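Local atomic coordinates of uncharacterized protein (Bacteroides uniformis ATCC 8492, PDB entry 4Q68), a protein that probably works as an N-acetylmuramoyl-L-alanine amidase of the NlpC/P60 family, cutting the amide bond between muramic acid and peptide in cell-wall fragments. Residues Asn10-Leu15 and Leu202-Ser207; Tyr47-Thr52 and Gly102-Val107; His156-Ala161 and Pro169-Gly174; Asp175-Thr180 and Val218-Met223. All blocks are in the same frame, centred on the assembly; numbering follows the deposited sequence.

Contact 1 (Asn10-Leu15 and Leu202-Ser207); sequences NGIKYL and LLVHAS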
# COMPACT_ATOMS: atom_id res chain seq x y z
N ASN A 10 3.33 -15.81 0.53
CA ASN A 10 3.67 -15.11 1.76
C ASN A 10 2.48 -14.30 2.29
O ASN A 10 2.30 -14.22 3.51
CB ASN A 10 4.92 -14.25 1.59
CG ASN A 10 6.17 -15.07 1.48
OD1 ASN A 10 6.21 -16.22 1.97
ND2 ASN A 10 7.20 -14.52 0.85
N GLY A 11 1.66 -13.75 1.41
CA GLY A 11 0.43 -13.11 1.86
C GLY A 11 -0.55 -14.09 2.49
O GLY A 11 -1.14 -13.80 3.52
N ILE A 12 -0.70 -15.27 1.89
CA ILE A 12 -1.58 -16.32 2.40
C ILE A 12 -1.17 -16.74 3.81
O ILE A 12 -2.02 -17.10 4.63
CB ILE A 12 -1.61 -17.53 1.44
CG1 ILE A 12 -2.42 -17.19 0.18
CG2 ILE A 12 -2.16 -18.80 2.12
CD1 ILE A 12 -3.86 -16.76 0.44
N LYS A 13 0.13 -16.70 4.11
CA LYS A 13 0.63 -17.00 5.47
C LYS A 13 0.06 -16.10 6.55
O LYS A 13 0.07 -16.47 7.72
CB LYS A 13 2.15 -16.88 5.56
CG LYS A 13 2.90 -17.94 4.81
CD LYS A 13 4.40 -17.85 5.02
CE LYS A 13 5.17 -18.59 3.94
NZ LYS A 13 6.60 -18.18 3.90
N TYR A 14 -0.41 -14.91 6.16
CA TYR A 14 -1.02 -13.97 7.11
C TYR A 14 -2.52 -14.16 7.31
O TYR A 14 -3.12 -13.43 8.09
CB TYR A 14 -0.74 -12.52 6.69
CG TYR A 14 0.64 -12.06 7.06
CD1 TYR A 14 1.74 -12.37 6.27
CD2 TYR A 14 0.87 -11.32 8.22
CE1 TYR A 14 3.02 -11.97 6.63
CE2 TYR A 14 2.14 -10.90 8.57
CZ TYR A 14 3.21 -11.23 7.78
OH TYR A 14 4.47 -10.84 8.17
N LEU A 15 -3.16 -15.11 6.63
CA LEU A 15 -4.59 -15.29 6.85
C LEU A 15 -4.84 -15.46 8.34
O LEU A 15 -4.09 -16.16 9.03
CB LEU A 15 -5.15 -16.47 6.06
CG LEU A 15 -5.20 -16.27 4.55
CD1 LEU A 15 -5.68 -17.54 3.89
CD2 LEU A 15 -6.13 -15.12 4.16
N LEU A 202 -9.59 -12.07 -6.70
CA LEU A 202 -9.88 -11.75 -5.32
C LEU A 202 -8.72 -10.95 -4.74
O LEU A 202 -7.69 -10.74 -5.38
CB LEU A 202 -10.07 -13.04 -4.49
CG LEU A 202 -11.02 -14.08 -5.05
CD1 LEU A 202 -11.13 -15.24 -4.09
CD2 LEU A 202 -12.39 -13.49 -5.36
N LEU A 203 -8.92 -10.45 -3.53
CA LEU A 203 -7.90 -9.72 -2.81
C LEU A 203 -7.60 -10.39 -1.47
O LEU A 203 -8.53 -10.71 -0.72
CB LEU A 203 -8.36 -8.28 -2.58
CG LEU A 203 -7.25 -7.29 -2.26
CD1 LEU A 203 -6.40 -7.02 -3.49
CD2 LEU A 203 -7.83 -5.98 -1.74
N VAL A 204 -6.33 -10.60 -1.19
CA VAL A 204 -5.86 -10.96 0.15
C VAL A 204 -5.54 -9.64 0.83
O VAL A 204 -4.72 -8.87 0.34
CB VAL A 204 -4.63 -11.88 0.08
CG1 VAL A 204 -4.08 -12.13 1.48
CG2 VAL A 204 -5.00 -13.18 -0.60
N HIS A 205 -6.19 -9.34 1.94
CA HIS A 205 -6.06 -8.03 2.54
C HIS A 205 -6.45 -8.04 4.01
O HIS A 205 -7.17 -8.93 4.48
CB HIS A 205 -6.89 -7.00 1.77
CG HIS A 205 -8.37 -7.17 1.90
ND1 HIS A 205 -9.17 -6.17 2.37
CD2 HIS A 205 -9.19 -8.21 1.62
CE1 HIS A 205 -10.42 -6.57 2.39
NE2 HIS A 205 -10.46 -7.81 1.94
N ALA A 206 -5.95 -7.05 4.73
CA ALA A 206 -6.33 -6.82 6.12
C ALA A 206 -7.63 -6.04 6.14
O ALA A 206 -7.66 -4.87 5.74
CB ALA A 206 -5.23 -6.10 6.87
N SER A 207 -8.68 -6.71 6.60
CA SER A 207 -10.04 -6.19 6.59
C SER A 207 -10.41 -5.66 7.97
O SER A 207 -10.47 -6.42 8.93
CB SER A 207 -11.02 -7.30 6.20
OG SER A 207 -12.36 -6.89 6.47

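Contact 2 (Tyr47-Thr52 and Gly102-Val107); sequences YVLAET and GFLQDV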
# COMPACT_ATOMS: atom_id res chain seq x y z
N TYR A 47 5.02 -5.98 5.16
CA TYR A 47 5.68 -7.17 5.69
C TYR A 47 5.80 -8.26 4.63
O TYR A 47 6.82 -8.96 4.57
CB TYR A 47 4.94 -7.75 6.90
CG TYR A 47 4.81 -6.81 8.09
CD1 TYR A 47 5.87 -6.03 8.52
CD2 TYR A 47 3.61 -6.72 8.78
CE1 TYR A 47 5.73 -5.18 9.62
CE2 TYR A 47 3.45 -5.87 9.86
CZ TYR A 47 4.51 -5.09 10.28
OH TYR A 47 4.39 -4.21 11.34
N VAL A 48 4.77 -8.43 3.81
CA VAL A 48 4.81 -9.45 2.77
C VAL A 48 5.88 -9.12 1.74
O VAL A 48 6.67 -9.98 1.34
CB VAL A 48 3.43 -9.62 2.12
CG1 VAL A 48 3.51 -10.53 0.92
CG2 VAL A 48 2.44 -10.19 3.15
N LEU A 49 5.92 -7.87 1.29
CA LEU A 49 6.93 -7.44 0.33
C LEU A 49 8.33 -7.57 0.92
O LEU A 49 9.26 -8.04 0.26
CB LEU A 49 6.64 -6.01 -0.12
CG LEU A 49 7.61 -5.40 -1.14
CD1 LEU A 49 7.68 -6.19 -2.44
CD2 LEU A 49 7.21 -3.96 -1.41
N ALA A 50 8.51 -7.16 2.18
CA ALA A 50 9.84 -7.25 2.83
C ALA A 50 10.30 -8.69 2.90
O ALA A 50 11.45 -8.99 2.61
CB ALA A 50 9.80 -6.64 4.20
N GLU A 51 9.41 -9.60 3.28
CA GLU A 51 9.76 -11.01 3.36
C GLU A 51 10.12 -11.56 1.99
O GLU A 51 11.11 -12.27 1.83
CB GLU A 51 8.62 -11.81 3.97
CG GLU A 51 8.90 -13.31 4.04
CD GLU A 51 7.80 -14.10 4.72
OE1 GLU A 51 6.75 -13.53 5.10
OE2 GLU A 51 8.00 -15.33 4.86
N THR A 52 9.31 -11.23 0.99
CA THR A 52 9.53 -11.80 -0.33
C THR A 52 10.82 -11.26 -0.98
O THR A 52 11.50 -11.99 -1.72
CB THR A 52 8.30 -11.61 -1.24
OG1 THR A 52 7.11 -11.98 -0.52
CG2 THR A 52 8.39 -12.51 -2.45
N GLY A 102 14.15 0.63 -7.21
CA GLY A 102 14.32 -0.58 -8.00
C GLY A 102 13.59 -1.82 -7.55
O GLY A 102 13.82 -2.88 -8.12
N PHE A 103 12.70 -1.72 -6.56
CA PHE A 103 12.01 -2.90 -6.06
C PHE A 103 10.52 -2.96 -6.36
O PHE A 103 9.87 -3.94 -5.99
CB PHE A 103 12.31 -3.15 -4.57
CG PHE A 103 11.86 -2.04 -3.64
CD1 PHE A 103 10.56 -1.98 -3.17
CD2 PHE A 103 12.76 -1.08 -3.21
CE1 PHE A 103 10.16 -0.97 -2.32
CE2 PHE A 103 12.37 -0.09 -2.34
CZ PHE A 103 11.06 -0.03 -1.90
N LEU A 104 9.99 -1.96 -7.06
CA LEU A 104 8.63 -1.99 -7.59
C LEU A 104 8.61 -1.57 -9.04
O LEU A 104 9.36 -0.68 -9.45
CB LEU A 104 7.69 -1.04 -6.85
CG LEU A 104 7.32 -1.34 -5.40
CD1 LEU A 104 6.43 -0.23 -4.87
CD2 LEU A 104 6.64 -2.68 -5.27
N GLN A 105 7.69 -2.18 -9.77
CA GLN A 105 7.28 -1.73 -11.10
C GLN A 105 5.85 -1.24 -11.04
O GLN A 105 5.01 -1.83 -10.38
CB GLN A 105 7.35 -2.88 -12.11
CG GLN A 105 8.74 -3.29 -12.45
CD GLN A 105 8.82 -4.62 -13.18
OE1 GLN A 105 7.92 -5.45 -13.10
NE2 GLN A 105 9.93 -4.83 -13.88
N ASP A 106 5.59 -0.14 -11.74
CA ASP A 106 4.27 0.46 -11.83
C ASP A 106 3.57 -0.16 -13.05
O ASP A 106 3.77 0.24 -14.19
CB ASP A 106 4.40 1.97 -11.91
CG ASP A 106 3.06 2.68 -11.84
OD1 ASP A 106 2.04 2.02 -12.12
OD2 ASP A 106 3.05 3.89 -11.49
N VAL A 107 2.78 -1.20 -12.79
CA VAL A 107 2.15 -1.97 -13.85
C VAL A 107 1.04 -1.18 -14.53
O VAL A 107 0.97 -1.14 -15.76
CB VAL A 107 1.63 -3.32 -13.33
CG1 VAL A 107 0.98 -4.12 -14.43
CG2 VAL A 107 2.74 -4.11 -12.67

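Contact 3 (His156-Ala161 and Pro169-Gly174); sequences HYLPKA and PWIKDG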
# COMPACT_ATOMS: atom_id res chain seq x y z
N HIS A 156 -1.05 6.66 -13.71
CA HIS A 156 -2.00 5.79 -14.38
C HIS A 156 -2.77 4.97 -13.37
O HIS A 156 -2.23 4.56 -12.34
CB HIS A 156 -1.28 4.88 -15.35
CG HIS A 156 -0.67 5.60 -16.49
ND1 HIS A 156 -1.04 5.36 -17.79
CD2 HIS A 156 0.30 6.55 -16.56
CE1 HIS A 156 -0.35 6.14 -18.60
NE2 HIS A 156 0.46 6.88 -17.88
N TYR A 157 -4.03 4.70 -13.67
CA TYR A 157 -4.84 3.85 -12.80
C TYR A 157 -5.87 3.15 -13.67
O TYR A 157 -6.10 3.54 -14.82
CB TYR A 157 -5.52 4.66 -11.67
CG TYR A 157 -6.73 5.46 -12.10
CD1 TYR A 157 -6.62 6.50 -13.00
CD2 TYR A 157 -7.99 5.14 -11.63
CE1 TYR A 157 -7.74 7.19 -13.44
CE2 TYR A 157 -9.11 5.85 -12.06
CZ TYR A 157 -8.97 6.87 -12.96
OH TYR A 157 -10.07 7.57 -13.42
N LEU A 158 -6.49 2.12 -13.11
CA LEU A 158 -7.55 1.39 -13.79
C LEU A 158 -8.87 1.79 -13.13
O LEU A 158 -9.09 1.46 -11.96
CB LEU A 158 -7.33 -0.12 -13.63
CG LEU A 158 -8.35 -0.99 -14.37
CD1 LEU A 158 -8.20 -0.87 -15.89
CD2 LEU A 158 -8.20 -2.43 -13.93
N PRO A 159 -9.75 2.51 -13.85
CA PRO A 159 -11.06 2.84 -13.27
C PRO A 159 -11.83 1.57 -12.93
O PRO A 159 -11.75 0.58 -13.66
CB PRO A 159 -11.75 3.63 -14.39
CG PRO A 159 -10.62 4.16 -15.22
CD PRO A 159 -9.58 3.08 -15.20
N LYS A 160 -12.60 1.62 -11.86
CA LYS A 160 -13.22 0.40 -11.38
C LYS A 160 -14.17 -0.26 -12.37
O LYS A 160 -14.25 -1.49 -12.38
CB LYS A 160 -13.88 0.61 -10.02
CG LYS A 160 -15.05 1.53 -9.98
CD LYS A 160 -15.53 1.54 -8.55
CE LYS A 160 -16.65 2.48 -8.33
NZ LYS A 160 -16.94 2.62 -6.88
N ALA A 161 -14.84 0.50 -13.22
CA ALA A 161 -15.73 -0.11 -14.22
C ALA A 161 -14.99 -0.94 -15.25
O ALA A 161 -15.61 -1.77 -15.91
CB ALA A 161 -16.59 0.94 -14.89
N PRO A 169 -5.46 -9.99 -17.89
CA PRO A 169 -4.27 -10.84 -17.97
C PRO A 169 -2.96 -10.18 -17.54
O PRO A 169 -2.00 -10.88 -17.26
CB PRO A 169 -4.23 -11.25 -19.45
CG PRO A 169 -5.04 -10.23 -20.15
CD PRO A 169 -6.11 -9.83 -19.20
N TRP A 170 -2.93 -8.85 -17.48
CA TRP A 170 -1.76 -8.14 -17.02
C TRP A 170 -1.73 -7.89 -15.51
O TRP A 170 -0.76 -7.35 -15.00
CB TRP A 170 -1.59 -6.83 -17.80
CG TRP A 170 -2.75 -5.91 -17.80
CD1 TRP A 170 -3.68 -5.80 -18.78
CD2 TRP A 170 -3.07 -4.91 -16.84
NE1 TRP A 170 -4.58 -4.80 -18.49
CE2 TRP A 170 -4.23 -4.24 -17.29
CE3 TRP A 170 -2.50 -4.51 -15.63
CZ2 TRP A 170 -4.80 -3.18 -16.60
CZ3 TRP A 170 -3.07 -3.46 -14.94
CH2 TRP A 170 -4.22 -2.81 -15.42
N ILE A 171 -2.79 -8.28 -14.80
CA ILE A 171 -2.81 -8.30 -13.34
C ILE A 171 -2.53 -9.74 -12.95
O ILE A 171 -3.25 -10.64 -13.39
CB ILE A 171 -4.14 -7.83 -12.75
CG1 ILE A 171 -4.46 -6.41 -13.23
CG2 ILE A 171 -4.11 -7.94 -11.23
CD1 ILE A 171 -5.85 -5.93 -12.90
N LYS A 172 -1.49 -9.95 -12.15
CA LYS A 172 -1.01 -11.29 -11.82
C LYS A 172 -1.08 -11.59 -10.33
O LYS A 172 -1.01 -10.68 -9.48
CB LYS A 172 0.44 -11.41 -12.31
CG LYS A 172 0.54 -11.20 -13.81
CD LYS A 172 1.92 -11.38 -14.39
CE LYS A 172 1.92 -11.03 -15.88
NZ LYS A 172 0.75 -11.64 -16.56
N ASP A 173 -1.20 -12.87 -10.00
CA ASP A 173 -1.07 -13.32 -8.62
C ASP A 173 0.13 -12.65 -7.97
O ASP A 173 1.23 -12.61 -8.54
CB ASP A 173 -0.85 -14.83 -8.57
CG ASP A 173 -2.12 -15.65 -8.64
OD1 ASP A 173 -3.18 -15.13 -8.27
OD2 ASP A 173 -2.04 -16.83 -9.06
N GLY A 174 -0.08 -12.13 -6.77
CA GLY A 174 1.00 -11.50 -6.01
C GLY A 174 1.20 -10.03 -6.26
O GLY A 174 1.95 -9.39 -5.53

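Contact 4 (Asp175-Thr180 and Val218-Met223); sequences DIIAIT and VPLSQM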
# COMPACT_ATOMS: atom_id res chain seq x y z
N ASP A 175 0.54 -9.47 -7.27
CA ASP A 175 0.63 -8.05 -7.49
C ASP A 175 0.06 -7.30 -6.28
O ASP A 175 -0.86 -7.75 -5.60
CB ASP A 175 -0.13 -7.61 -8.74
CG ASP A 175 0.60 -7.95 -10.05
OD1 ASP A 175 1.78 -8.35 -10.00
OD2 ASP A 175 -0.02 -7.76 -11.12
N ILE A 176 0.63 -6.13 -6.06
CA ILE A 176 0.16 -5.23 -5.01
C ILE A 176 -0.90 -4.31 -5.61
O ILE A 176 -0.69 -3.66 -6.64
CB ILE A 176 1.34 -4.43 -4.44
CG1 ILE A 176 2.32 -5.38 -3.75
CG2 ILE A 176 0.85 -3.35 -3.49
CD1 ILE A 176 3.69 -4.78 -3.51
N ILE A 177 -2.05 -4.25 -4.94
CA ILE A 177 -3.19 -3.47 -5.37
C ILE A 177 -3.35 -2.30 -4.42
O ILE A 177 -3.46 -2.49 -3.21
CB ILE A 177 -4.46 -4.33 -5.35
CG1 ILE A 177 -4.31 -5.60 -6.21
CG2 ILE A 177 -5.67 -3.50 -5.77
CD1 ILE A 177 -3.96 -5.36 -7.67
N ALA A 178 -3.37 -1.09 -4.96
CA ALA A 178 -3.65 0.13 -4.21
C ALA A 178 -4.97 0.69 -4.72
O ALA A 178 -5.11 0.96 -5.92
CB ALA A 178 -2.53 1.15 -4.39
N ILE A 179 -5.95 0.82 -3.85
CA ILE A 179 -7.29 1.24 -4.23
C ILE A 179 -7.37 2.76 -4.17
O ILE A 179 -7.17 3.36 -3.12
CB ILE A 179 -8.35 0.59 -3.34
CG1 ILE A 179 -8.29 -0.94 -3.51
CG2 ILE A 179 -9.73 1.14 -3.69
CD1 ILE A 179 -9.30 -1.72 -2.69
N THR A 180 -7.65 3.38 -5.31
CA THR A 180 -7.72 4.82 -5.43
C THR A 180 -9.06 5.31 -4.88
O THR A 180 -10.05 4.58 -4.86
CB THR A 180 -7.51 5.25 -6.90
OG1 THR A 180 -8.47 4.63 -7.76
CG2 THR A 180 -6.14 4.83 -7.39
N VAL A 218 -15.95 -11.62 -2.18
CA VAL A 218 -16.37 -11.17 -3.49
C VAL A 218 -15.14 -10.76 -4.28
O VAL A 218 -14.08 -10.47 -3.71
CB VAL A 218 -17.40 -10.01 -3.39
CG1 VAL A 218 -18.61 -10.46 -2.59
CG2 VAL A 218 -16.78 -8.74 -2.77
N PRO A 219 -15.24 -10.73 -5.61
CA PRO A 219 -14.10 -10.29 -6.40
C PRO A 219 -13.72 -8.84 -6.11
O PRO A 219 -14.55 -8.03 -5.66
CB PRO A 219 -14.59 -10.47 -7.84
CG PRO A 219 -15.69 -11.49 -7.75
CD PRO A 219 -16.35 -11.19 -6.46
N LEU A 220 -12.48 -8.52 -6.40
CA LEU A 220 -12.00 -7.15 -6.27
C LEU A 220 -12.93 -6.17 -7.01
O LEU A 220 -13.23 -5.09 -6.49
CB LEU A 220 -10.57 -7.06 -6.79
CG LEU A 220 -9.90 -5.68 -6.78
CD1 LEU A 220 -9.89 -5.03 -5.43
CD2 LEU A 220 -8.49 -5.81 -7.35
N SER A 221 -13.41 -6.54 -8.19
CA SER A 221 -14.34 -5.69 -8.93
C SER A 221 -15.55 -5.32 -8.09
O SER A 221 -16.04 -4.19 -8.14
CB SER A 221 -14.80 -6.40 -10.20
OG SER A 221 -15.35 -7.67 -9.89
N GLN A 222 -16.09 -6.29 -7.34
CA GLN A 222 -17.26 -6.06 -6.49
C GLN A 222 -16.90 -5.20 -5.28
O GLN A 222 -17.68 -4.35 -4.86
CB GLN A 222 -17.87 -7.39 -6.03
CG GLN A 222 -19.21 -7.25 -5.31
CD GLN A 222 -20.31 -6.78 -6.21
OE1 GLN A 222 -21.06 -5.85 -5.87
NE2 GLN A 222 -20.42 -7.41 -7.36
N MSE A 223 -15.74 -5.45 -4.69
CA MSE A 223 -15.27 -4.61 -3.58
C MSE A 223 -15.28 -3.15 -4.01
O MSE A 223 -15.72 -2.26 -3.26
CB MSE A 223 -13.86 -4.99 -3.17
CG MSE A 223 -13.72 -6.37 -2.54
SE MSE A 223 -11.88 -6.78 -2.09
CE MSE A 223 -11.53 -5.32 -0.84

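Contact 1 (Asn10-Leu15 and Leu202-Ser207)
G11 O accepts a hydrogen bond from Y14 N at 3.0 Å, and across the contact methyl CG1 of V204 packs beside the same oxygen, 3.9 Å from G11 O. The valine methyl thus rests on the backbone of G11, nearest to its carbonyl, in the last part of helix 2-12. V204 is set for this by its first torsion of 174°, which carries CG1 away from its own backbone N and leaves CG2 for the next partner, I12. That side chain sets out from its backbone facing away from the strand, then folds back through two successive turns (chi1 -74°, chi2 -58°), bringing I12 CD1 to 3.9 Å from V204 CG2 with the two side chains at about a right angle. I12 is modelled in two positions, so this second touch is the less certain one. Just past G11 the chain makes a type I turn from I12 to L15, with L15 N bonded to I12 O at 3.0 Å. On the far flank, N10 ND2 bonds to T52 OG1, which ties the same part of the helix to helix 41-53, while Y14 meets L44 and V48 of that helix. V204 lies on strand 200-207, between strands 188-197 and 212-215, and pairs through its backbone with I193; its neighbour H205 turns to the opposite side, where its ND1 bonds to H190 NE2. An N-terminal helix laid against a strand of an antiparallel sheet that carries paired histidines is consistent with the papain-like NlpC/P60 fold.

Contact 2 (Tyr47-Thr52 and Gly102-Val107)
The apolar part of the contact rests on one methyl, L49 CD2, which reaches from the helix into the angle between F103 and L104. It stands 4.3 Å from F103 CD1 and 4.1 Å from L104 CD2. L49 gets there by swinging CG opposite its own backbone N (chi1 -180°), which lays the branch outward from the helix surface. L104 takes the other course: its CB leaves at the flank of the contact, and an extended second torsion then brings CD2 round to the leucine. I74 of helix 64-75 and M238 of strand 230-238 also pack against L49, so the leucine side chain meets those two parts of the fold as well.

Hydrogen bonds run within the helical segment and from both segments to their surroundings. T52 OG1 donates to V48 O at 2.8 Å, while T52 N reaches the same oxygen at 2.9 Å from the opposite face of the carbonyl plane. On the other segment G102, with positive phi, closes helix 91-100 as the C-prime residue of a Schellman motif, and the chain passes straight into strand 104-106.

Charge appears at the strand's far end, where D106 OD2 forms a salt bridge with R234 NH2 and D106 OD1 caps the following helix by bonding to G109 N.

Since methyls and a ring alone meet across the gap, the join depends on burial and shape rather than on bond direction; the polar bonds lie beside it, within the helix or to neighbouring parts of the fold, and not across it.

Contact 3 (His156-Ala161 and Pro169-Gly174)
L158 sends its CB toward the loop, and the rest of the side chain carries the contact to both W170 and I171. With CG opposite the backbone N (chi1 -177°), both methyls are carried forward to the loop, and the fork at CG divides the work. CD1 arrives at the edge of the W170 indole, close to the ring plane, 4.2 Å from CZ2. CD2 goes to the tip of the neighbouring residue and stops 4.3 Å from I171 CD1. L163 and L168 close in on the same leucine from the connecting loop.

The two partners are themselves fitted together. W170 adopts a first torsion of 54°, which wedges CG between its backbone N and carbonyl carbon and turns the indole back beside I171. I171 CG1 then lies 3.6 Å above one face of the ring, near its rim. V107, T108 and M111 of helix 107-111 also pack on the indole, and W170 O takes a hydrogen bond from R237 NH2. Further along, in the modelled conformer, K172 NZ bonds to P169 O at 2.9 Å, lying in the carbonyl plane; both residues have a second conformer. I171 O is bonded to Y196 OH, another tie between loop and sheet.

Pairing with I233 through the backbone places L158 in the sheet, and its side chain packs the loop before strand 176-181 against strand 158-159, where that short strand pairs with strand 230-238 of the antiparallel sheet that forms the core of this NlpC/P60-type domain.

Contact 4 (Asp175-Thr180 and Val218-Met223)
L220 meets I177 at a slant, its fork turned to the strand so that one branch serves each of two isoleucines. CG stands opposite the backbone N (chi1 178°), which sends the side chain directly off the first turn of the helix toward the sheet. From there L220 CD2 comes within 4.0 Å of I177 CG2, while L220 CD1 lies 4.3 Å from I179 CD1. The isoleucines answer differently. I177 offers the short branch methyl, since its longer arm is folded aside (chi2 -58°), with CG1 against L203. I179 keeps that arm straight (chi2 -180°) and touches with its far end. Both leave the same face of strand 176-181, two residues apart, and the leucine fits over the pair. This is a helix packed on the antiparallel sheet of the probable NlpC/P60 domain: helix 220-225 follows strand 212-215 and covers the face that I177, I179 and L203 present. P219, at the N-cap position, gives its O to M223 N at 3.0 Å, starting the helix. M223, present as selenomethionine and modelled in two conformers, also points its CB at the strand and packs on L203 and H205 rather than closely on the isoleucines. Just before the strand, D175 OD1 forms a salt bridge with R237 NE, and at the strand's other end T180 OG1 bonds to T231 OG1.

Overall arrangement
Contact 1 closes the widest loop, bringing the last part of helix 2-12 to strand 200-207 across almost two hundred residues. Contacts 2 and 3 nest within it in series: the first joins helix 41-53 to strand 104-106, the second folds the loop at 169-174 back on strand 158-159. Contact 4 opens directly after contact 3, and its second segment lies beyond that of contact 1, so these two cross. Segments of contacts 1 and 2 meet where the two N-terminal helices touch; V107 against W170 links contacts 2 and 3, and I176 joins contact 2 to contact 4. All four reach the same antiparallel sheet, helices and loops packing against it.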